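PDB 1XP4: D-alanyl-D-alanine carboxypeptidase from Streptococcus pneumoniae R6, which probably removes the C-terminal D-alanine from the peptides of cell-wall precursors, acting as a serine-type D-Ala-D-Ala carboxypeptidase in peptidoglycan synthesis. Local coordinates for residues A[46-51]-A[95-100]; A[62-67]-A[113-118]; A[84-89]-A[106-111]; A[179-182]-A[187-190]. One frame throughout, in Å; residues are numbered along the deposited sequence.

Overall arrangement
All four contacts lie in the D-alanyl-D-alanine carboxypeptidase part of the chain. Contact 1 joins helix 44-57 to helix 93-103. The centres of contacts 2, 3 and 4 lie about 10, 12 and 11 Å from its centre, and each touches it. Contacts 2 and 3 share helix 106-117, with contact 3 nested in the loop that contact 2 closes. Contact 4 comes later in the chain. Its centre is about 20 Å from that of contact 2 and about 22 Å from that of contact 3. Contacts 1 and 3 lie near the predicted catalytic K44, and contact 2 lies away from the predicted sites. Residues of contact 4 also touch strands 234-241 and 244-253 of the five-stranded sheet.

Contact 1. Residues A[46-51]-A[95-100]; sequences ITVYLV and ELLEAT
No flat group enters the contact of V48 with L97 and T100; it is made by aliphatic carbons. The one ring of the two segments, Y49, points to another side of helix 44-57. W134 and Y184 each meet it edge-to-face there. The carboxylate of E98 also has its partner elsewhere, in a salt bridge to K193.

V48 is central. Its CG2 methyl lies 3.8 Å from L97 CD2, and its other methyl, CG1, is 4.2 Å from the same L97 CD2. One leucine methyl thus rests against both branches of the valine. The two side chains cross at about a right angle. V48 CG2 also reaches T100 CG2 at 4.1 Å. One turn on, V51 CG1 lies 4.3 Å from L97 CG, which places L97 against both valines.

Segments 46-51 and 95-100 run nearly antiparallel (160°), and their axes come within 11.4 Å. They belong to the all-helical region of the penicillin-binding protein and beta-lactamase fold. Helix 44-57 starts at K44, the predicted proton acceptor of an SxxK motif. The side chain of T100 comes within about 4 Å of that of K44.

T100 has a polar and an apolar branch. With chi1 at -68°, CG2 is anti to the backbone N and is the branch that meets V48. OG1 turns back to its own helix and donates to L96 O at 2.9 Å, from above the carbonyl plane. L96 O has two donors, T100 N and T100 OG1.

Contact 2. Residues A[62-67]-A[113-118]; sequences LSTPVD and AEKIAG
V66 and K115 make the apolar part of the contact. K115 passes obliquely over the two methyls of V66: V66 CG1 is 3.9 Å from K115 CB, and V66 CG2 is 3.9 Å from K115 CG. Further along, T64 CG2 touches K115 CE at 3.8 Å. K115 CG lies anti to the backbone N (chi1 -177°), and the chain bends at chi2 (64°), which carries its end across V66 to T64 and P65.

The polar links pass through water. One water accepts from both K115 NZ and D67 N, each 3.1 Å away, and so bridges the ammonium group to the strand backbone. A second water lies between D67 O and E114 OE1. E114 OE1 is also hydrogen-bonded to S69 OG, and T64 OG1 to T61 OG1. P65 O is 3.5 Å from K115 NZ, a proximity rather than a bond.

V66 is buried, and it also packs on V93 and L96 of helix 93-103. Its backbone pairs with that of Y91. The arrangement is a two-stranded antiparallel sheet, 65-67 with 90-92, lying beside the last turns of helix 106-117 in the carboxypeptidase domain, away from the predicted catalytic residues.

Contact 3. Residues A[84-89]-A[106-111]; sequences IPMEAR and NSAAIA
The extended side chain of M86, a selenomethionine in this crystal, brings its selenium and methyl to S107 and A108. Its chi1 of -75° sets CG beside the backbone N. From there chi2 (178°) and chi3 (-165°) keep the chain nearly straight, which lets SE and CE reach helix 106-117.

The selenium rests 3.7 Å from S107 CB. The methyl CE goes one residue further, to 3.6 Å from A108 N and 4.0 Å from A108 CB. It is also 4.0 Å from S107 CB. M86 therefore lies against the helix backbone as well as its side chains. S107 offers M86 its CB, while its hydroxyl is bonded to P72 O and its backbone N to N83 OD1.

M86 opens a type I beta turn that ends at R89, closed by a hydrogen bond from R89 N to M86 O at 2.8 Å. N106 OD1 is bonded to K44 NZ, consistent with the asparagine of an SxN motif with S104.

Residues 84-89 form the loop between helix 70-74 and strand 90-92, and helix 106-117 continues beyond A111. Around the contact, A108 packs on A99 and T100 of helix 93-103, and M86 touches F198 of strand 195-198.

Contact 4. Residues A[179-182]-A[187-190]; sequences NLIK and VLEI
Residues 179-182 belong to helix 170-183, and residues 187-190 lead into the short helix 188-191. I181 and V187 are the closest pair of CA atoms, 6.9 Å apart. Within the second segment, I190 N bonds to V187 O at 3.0 Å. These are two consecutive helices joined by a short loop, set between the five-stranded antiparallel sheet and the helical region of the penicillin-binding protein fold.

The contact is wholly apolar and has two parts. In the first, L180 meets V187. L180 has CG anti to the backbone N (chi1 175°), which swings the leucine branch over to the valine. V187 has CG1 between its own N and carbonyl carbon (chi1 72°), and this is the branch that meets L180. The two side chains cross at about a right angle.

This part faces the helices: L180 also packs on L45 and Y49 of helix 44-57, and V187 on Y52 of that helix and L101 of helix 93-103. The L180 side chain is about 8 Å from that of K224, a predicted substrate-binding residue.

The second part, I181 with L188, faces the sheet, where both touch T238 of strand 234-241 and pack on strand 244-253, I181 on I247 and L188 on R245.

L180 CG lies 4.1 Å from V187 CG1, and I181 CG2 lies 4.3 Å from L188 CD1.

Contact 1. Residues A[46-51]-A[95-100]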
# COMPACT_ATOMS: atom_id res chain seq x y z
N ILE A 46 -1.41 8.30 -2.71
CA ILE A 46 -2.68 8.80 -2.21
C ILE A 46 -3.45 9.26 -3.44
O ILE A 46 -4.64 8.98 -3.58
CB ILE A 46 -2.47 9.97 -1.25
CG1 ILE A 46 -1.39 9.63 -0.22
CG2 ILE A 46 -3.78 10.26 -0.52
CD1 ILE A 46 -0.93 10.81 0.61
N THR A 47 -2.76 9.95 -4.34
CA THR A 47 -3.36 10.46 -5.58
C THR A 47 -4.02 9.35 -6.38
O THR A 47 -5.20 9.43 -6.74
CB THR A 47 -2.30 11.13 -6.48
OG1 THR A 47 -1.77 12.29 -5.83
CG2 THR A 47 -2.91 11.52 -7.82
N VAL A 48 -3.24 8.32 -6.65
CA VAL A 48 -3.69 7.17 -7.42
C VAL A 48 -4.88 6.44 -6.78
O VAL A 48 -5.67 5.79 -7.48
CB VAL A 48 -2.49 6.21 -7.64
CG1 VAL A 48 -2.97 4.79 -7.87
CG2 VAL A 48 -1.68 6.69 -8.84
N TYR A 49 -5.02 6.54 -5.45
CA TYR A 49 -6.13 5.88 -4.77
C TYR A 49 -7.43 6.57 -5.12
O TYR A 49 -8.46 5.92 -5.28
CB TYR A 49 -5.97 5.93 -3.25
CG TYR A 49 -6.98 5.08 -2.52
CD1 TYR A 49 -6.73 3.72 -2.28
CD2 TYR A 49 -8.19 5.61 -2.06
CE1 TYR A 49 -7.65 2.92 -1.61
CE2 TYR A 49 -9.12 4.82 -1.39
CZ TYR A 49 -8.85 3.47 -1.16
OH TYR A 49 -9.74 2.68 -0.47
N LEU A 50 -7.41 7.89 -5.23
CA LEU A 50 -8.63 8.59 -5.57
C LEU A 50 -9.02 8.33 -7.03
O LEU A 50 -10.20 8.35 -7.39
CB LEU A 50 -8.46 10.09 -5.30
CG LEU A 50 -8.18 10.45 -3.83
CD1 LEU A 50 -7.99 11.95 -3.69
CD2 LEU A 50 -9.32 9.98 -2.95
N VAL A 51 -8.01 8.05 -7.85
CA VAL A 51 -8.22 7.76 -9.27
C VAL A 51 -8.92 6.42 -9.46
O VAL A 51 -9.83 6.30 -10.29
CB VAL A 51 -6.89 7.73 -10.03
CG1 VAL A 51 -7.16 7.45 -11.50
CG2 VAL A 51 -6.16 9.05 -9.87
N GLU A 95 -3.24 5.99 -19.58
CA GLU A 95 -1.93 6.46 -20.00
C GLU A 95 -1.26 7.29 -18.91
O GLU A 95 -0.08 7.09 -18.60
CB GLU A 95 -2.06 7.25 -21.30
CG GLU A 95 -2.61 6.41 -22.44
CD GLU A 95 -2.51 7.09 -23.79
OE1 GLU A 95 -3.15 8.16 -23.98
OE2 GLU A 95 -1.78 6.55 -24.66
N LEU A 96 -2.02 8.21 -18.33
CA LEU A 96 -1.48 9.05 -17.26
C LEU A 96 -1.17 8.22 -16.03
O LEU A 96 -0.16 8.41 -15.36
CB LEU A 96 -2.46 10.16 -16.92
CG LEU A 96 -2.74 11.13 -18.07
CD1 LEU A 96 -3.81 12.12 -17.64
CD2 LEU A 96 -1.45 11.84 -18.47
N LEU A 97 -2.06 7.28 -15.73
CA LEU A 97 -1.88 6.41 -14.58
C LEU A 97 -0.56 5.66 -14.73
O LEU A 97 0.22 5.55 -13.78
CB LEU A 97 -3.02 5.40 -14.51
CG LEU A 97 -3.80 5.34 -13.21
CD1 LEU A 97 -4.85 4.25 -13.33
CD2 LEU A 97 -2.85 5.06 -12.05
N GLU A 98 -0.32 5.14 -15.92
CA GLU A 98 0.90 4.40 -16.18
C GLU A 98 2.08 5.37 -16.06
O GLU A 98 3.09 5.05 -15.43
CB GLU A 98 0.84 3.79 -17.59
CG GLU A 98 1.70 2.54 -17.78
CD GLU A 98 0.89 1.35 -18.27
OE1 GLU A 98 -0.17 1.05 -17.67
OE2 GLU A 98 1.30 0.70 -19.25
N ALA A 99 1.95 6.55 -16.66
CA ALA A 99 3.01 7.56 -16.61
C ALA A 99 3.29 8.00 -15.17
O ALA A 99 4.45 8.22 -14.79
CB ALA A 99 2.63 8.76 -17.46
N THR A 100 2.24 8.11 -14.36
CA THR A 100 2.37 8.52 -12.97
C THR A 100 3.12 7.50 -12.11
O THR A 100 4.12 7.82 -11.47
CB THR A 100 0.98 8.78 -12.31
OG1 THR A 100 0.38 9.94 -12.90
CG2 THR A 100 1.12 9.01 -10.83

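Contact 2. Residues A[62-67]-A[113-118]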
# COMPACT_ATOMS: atom_id res chain seq x y z
N LEU A 62 -10.83 3.94 -17.90
CA LEU A 62 -9.44 3.83 -18.34
C LEU A 62 -9.15 4.48 -19.68
O LEU A 62 -8.05 4.99 -19.89
CB LEU A 62 -9.03 2.35 -18.37
CG LEU A 62 -8.91 1.74 -16.96
CD1 LEU A 62 -8.70 0.25 -17.04
CD2 LEU A 62 -7.76 2.39 -16.21
N SER A 63 -10.12 4.49 -20.59
CA SER A 63 -9.88 5.09 -21.91
C SER A 63 -10.34 6.53 -22.05
O SER A 63 -10.27 7.12 -23.13
CB SER A 63 -10.57 4.25 -22.98
OG SER A 63 -11.98 4.43 -22.92
N THR A 64 -10.81 7.11 -20.94
CA THR A 64 -11.28 8.49 -20.94
C THR A 64 -10.17 9.48 -21.29
O THR A 64 -9.12 9.50 -20.65
CB THR A 64 -11.87 8.89 -19.56
OG1 THR A 64 -12.97 8.03 -19.23
CG2 THR A 64 -12.34 10.34 -19.57
N PRO A 65 -10.39 10.30 -22.32
CA PRO A 65 -9.42 11.32 -22.76
C PRO A 65 -9.31 12.41 -21.68
O PRO A 65 -10.32 12.88 -21.16
CB PRO A 65 -10.05 11.86 -24.04
CG PRO A 65 -10.76 10.67 -24.58
CD PRO A 65 -11.42 10.10 -23.35
N VAL A 66 -8.08 12.79 -21.36
CA VAL A 66 -7.86 13.83 -20.35
C VAL A 66 -7.02 14.96 -20.91
O VAL A 66 -5.90 14.74 -21.37
CB VAL A 66 -7.14 13.26 -19.09
CG1 VAL A 66 -6.94 14.36 -18.07
CG2 VAL A 66 -7.95 12.14 -18.48
N ASP A 67 -7.58 16.17 -20.88
CA ASP A 67 -6.90 17.37 -21.37
C ASP A 67 -5.75 17.72 -20.43
O ASP A 67 -5.79 17.42 -19.24
CB ASP A 67 -7.88 18.55 -21.45
CG ASP A 67 -7.19 19.88 -21.73
OD1 ASP A 67 -6.65 20.08 -22.84
OD2 ASP A 67 -7.21 20.74 -20.82
N ALA A 113 -5.74 14.74 -11.49
CA ALA A 113 -6.37 15.46 -10.39
C ALA A 113 -7.39 16.49 -10.88
O ALA A 113 -8.50 16.57 -10.34
CB ALA A 113 -5.29 16.13 -9.54
N GLU A 114 -7.01 17.29 -11.87
CA GLU A 114 -7.91 18.30 -12.41
C GLU A 114 -9.10 17.62 -13.06
O GLU A 114 -10.22 18.13 -13.02
CB GLU A 114 -7.20 19.16 -13.45
CG GLU A 114 -6.05 19.97 -12.92
CD GLU A 114 -5.64 21.07 -13.88
OE1 GLU A 114 -5.69 20.83 -15.11
OE2 GLU A 114 -5.27 22.16 -13.41
N LYS A 115 -8.86 16.46 -13.66
CA LYS A 115 -9.91 15.71 -14.30
C LYS A 115 -10.92 15.20 -13.27
O LYS A 115 -12.13 15.19 -13.53
CB LYS A 115 -9.33 14.51 -15.04
CG LYS A 115 -10.35 13.69 -15.80
CD LYS A 115 -10.97 14.52 -16.91
CE LYS A 115 -11.78 13.67 -17.87
NZ LYS A 115 -12.45 14.50 -18.90
N ILE A 116 -10.43 14.79 -12.11
CA ILE A 116 -11.31 14.25 -11.07
C ILE A 116 -11.97 15.28 -10.16
O ILE A 116 -13.10 15.08 -9.73
CB ILE A 116 -10.57 13.20 -10.20
CG1 ILE A 116 -10.10 12.03 -11.07
CG2 ILE A 116 -11.50 12.65 -9.10
CD1 ILE A 116 -9.41 10.91 -10.31
N ALA A 117 -11.27 16.38 -9.86
CA ALA A 117 -11.83 17.39 -8.96
C ALA A 117 -11.92 18.80 -9.52
O ALA A 117 -12.33 19.73 -8.81
CB ALA A 117 -11.03 17.40 -7.65
N GLY A 118 -11.54 18.98 -10.78
CA GLY A 118 -11.61 20.30 -11.39
C GLY A 118 -10.32 21.06 -11.22
O GLY A 118 -9.85 21.72 -12.14
O HOH W 1 -4.49 19.01 -16.95
O HOH W 2 -10.36 16.73 -19.62

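Contact 3. Residues A[84-89]-A[106-111]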
# COMPACT_ATOMS: atom_id res chain seq x y z
N ILE A 84 7.48 13.63 -18.78
CA ILE A 84 7.68 13.08 -20.11
C ILE A 84 6.95 14.00 -21.08
O ILE A 84 6.01 14.69 -20.69
CB ILE A 84 7.10 11.65 -20.20
CG1 ILE A 84 5.59 11.67 -19.95
CG2 ILE A 84 7.75 10.75 -19.17
CD1 ILE A 84 4.95 10.31 -19.97
N PRO A 85 7.37 14.03 -22.34
CA PRO A 85 6.71 14.89 -23.32
C PRO A 85 5.22 14.63 -23.40
O PRO A 85 4.79 13.48 -23.41
CB PRO A 85 7.42 14.53 -24.62
CG PRO A 85 8.80 14.13 -24.15
CD PRO A 85 8.49 13.29 -22.95
N MSE A 86 4.42 15.70 -23.44
CA MSE A 86 2.96 15.59 -23.54
C MSE A 86 2.46 16.64 -24.51
O MSE A 86 1.43 17.28 -24.28
CB MSE A 86 2.32 15.81 -22.17
CG MSE A 86 2.46 14.63 -21.25
SE MSE A 86 1.68 14.97 -19.53
CE MSE A 86 2.51 13.50 -18.57
N GLU A 87 3.18 16.80 -25.61
CA GLU A 87 2.85 17.79 -26.61
C GLU A 87 1.49 17.66 -27.27
O GLU A 87 1.05 18.57 -27.96
CB GLU A 87 3.95 17.82 -27.68
CG GLU A 87 5.25 18.46 -27.19
CD GLU A 87 5.03 19.84 -26.60
OE1 GLU A 87 4.32 20.65 -27.25
OE2 GLU A 87 5.56 20.13 -25.50
N ALA A 88 0.81 16.55 -27.03
CA ALA A 88 -0.52 16.34 -27.60
C ALA A 88 -1.58 16.87 -26.63
O ALA A 88 -2.76 16.94 -26.97
CB ALA A 88 -0.74 14.86 -27.87
N ARG A 89 -1.15 17.22 -25.42
CA ARG A 89 -2.02 17.76 -24.37
C ARG A 89 -3.37 17.06 -24.15
O ARG A 89 -4.33 17.67 -23.70
CB ARG A 89 -2.27 19.26 -24.61
CG ARG A 89 -1.12 20.18 -24.20
CD ARG A 89 -1.20 21.48 -24.99
NE ARG A 89 -1.14 22.69 -24.16
CZ ARG A 89 -2.05 23.01 -23.24
NH1 ARG A 89 -3.08 22.22 -23.02
NH2 ARG A 89 -1.93 24.14 -22.56
N ASN A 106 4.93 14.16 -13.09
CA ASN A 106 4.08 15.05 -12.31
C ASN A 106 2.89 15.62 -13.09
O ASN A 106 1.80 15.79 -12.53
CB ASN A 106 4.91 16.20 -11.72
CG ASN A 106 5.96 15.71 -10.74
OD1 ASN A 106 5.64 15.06 -9.74
ND2 ASN A 106 7.23 16.01 -11.01
N SER A 107 3.08 15.90 -14.37
CA SER A 107 1.98 16.42 -15.17
C SER A 107 0.92 15.34 -15.35
O SER A 107 -0.24 15.65 -15.60
CB SER A 107 2.49 16.91 -16.52
OG SER A 107 3.16 18.14 -16.34
N ALA A 108 1.33 14.09 -15.23
CA ALA A 108 0.38 12.99 -15.32
C ALA A 108 -0.51 13.07 -14.07
O ALA A 108 -1.74 13.01 -14.15
CB ALA A 108 1.11 11.65 -15.35
N ALA A 109 0.12 13.22 -12.91
CA ALA A 109 -0.60 13.31 -11.65
C ALA A 109 -1.55 14.50 -11.64
O ALA A 109 -2.75 14.34 -11.40
CB ALA A 109 0.38 13.44 -10.48
N ILE A 110 -1.01 15.69 -11.90
CA ILE A 110 -1.82 16.90 -11.91
C ILE A 110 -3.00 16.75 -12.85
O ILE A 110 -4.15 16.99 -12.47
CB ILE A 110 -0.98 18.12 -12.33
CG1 ILE A 110 0.18 18.32 -11.35
CG2 ILE A 110 -1.85 19.36 -12.37
CD1 ILE A 110 1.10 19.47 -11.69
N ALA A 111 -2.72 16.36 -14.09
CA ALA A 111 -3.78 16.18 -15.07
C ALA A 111 -4.93 15.32 -14.52
O ALA A 111 -6.10 15.71 -14.58
CB ALA A 111 -3.22 15.55 -16.34

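Contact 4. Residues A[179-182]-A[187-190]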
# COMPACT_ATOMS: atom_id res chain seq x y z
N ASN A 179 -3.82 0.17 2.23
CA ASN A 179 -5.18 0.40 1.76
C ASN A 179 -5.28 0.35 0.24
O ASN A 179 -6.25 -0.18 -0.31
CB ASN A 179 -5.70 1.74 2.27
CG ASN A 179 -5.86 1.75 3.76
OD1 ASN A 179 -6.07 0.71 4.37
ND2 ASN A 179 -5.79 2.94 4.37
N LEU A 180 -4.28 0.89 -0.43
CA LEU A 180 -4.27 0.88 -1.88
C LEU A 180 -4.17 -0.55 -2.43
O LEU A 180 -5.02 -0.98 -3.21
CB LEU A 180 -3.10 1.73 -2.42
CG LEU A 180 -2.94 1.69 -3.94
CD1 LEU A 180 -4.22 2.14 -4.61
CD2 LEU A 180 -1.79 2.58 -4.35
N ILE A 181 -3.15 -1.29 -2.01
CA ILE A 181 -2.95 -2.66 -2.49
C ILE A 181 -4.11 -3.59 -2.17
O ILE A 181 -4.52 -4.40 -3.00
CB ILE A 181 -1.66 -3.26 -1.90
CG1 ILE A 181 -0.45 -2.54 -2.46
CG2 ILE A 181 -1.58 -4.75 -2.23
CD1 ILE A 181 0.87 -3.03 -1.87
N LYS A 182 -4.65 -3.48 -0.96
CA LYS A 182 -5.76 -4.33 -0.54
C LYS A 182 -7.07 -4.03 -1.25
O LYS A 182 -7.82 -4.95 -1.57
CB LYS A 182 -5.97 -4.21 0.96
CG LYS A 182 -5.53 -5.43 1.74
CD LYS A 182 -5.51 -5.12 3.21
CE LYS A 182 -5.47 -6.39 4.02
NZ LYS A 182 -6.68 -7.20 3.76
N VAL A 187 -3.49 -2.12 -9.20
CA VAL A 187 -2.38 -1.17 -9.23
C VAL A 187 -1.04 -1.87 -9.37
O VAL A 187 -0.11 -1.33 -9.95
CB VAL A 187 -2.38 -0.28 -7.97
CG1 VAL A 187 -1.95 -1.08 -6.74
CG2 VAL A 187 -1.50 0.92 -8.20
N LEU A 188 -0.95 -3.08 -8.85
CA LEU A 188 0.29 -3.83 -8.95
C LEU A 188 0.61 -4.21 -10.39
O LEU A 188 1.77 -4.34 -10.75
CB LEU A 188 0.23 -5.08 -8.07
CG LEU A 188 0.26 -4.85 -6.55
CD1 LEU A 188 0.21 -6.19 -5.83
CD2 LEU A 188 1.52 -4.08 -6.15
N GLU A 189 -0.42 -4.38 -11.22
CA GLU A 189 -0.18 -4.72 -12.62
C GLU A 189 0.50 -3.56 -13.34
O GLU A 189 0.95 -3.70 -14.47
CB GLU A 189 -1.49 -5.08 -13.33
CG GLU A 189 -2.10 -6.38 -12.86
CD GLU A 189 -1.11 -7.54 -12.88
OE1 GLU A 189 -0.66 -7.94 -13.98
OE2 GLU A 189 -0.77 -8.04 -11.79
N ILE A 190 0.57 -2.41 -12.70
CA ILE A 190 1.22 -1.27 -13.32
C ILE A 190 2.62 -1.11 -12.72
O ILE A 190 3.61 -1.26 -13.43
CB ILE A 190 0.41 0.04 -13.11
CG1 ILE A 190 -0.97 -0.09 -13.74
CG2 ILE A 190 1.16 1.21 -13.72
CD1 ILE A 190 -1.89 1.07 -13.46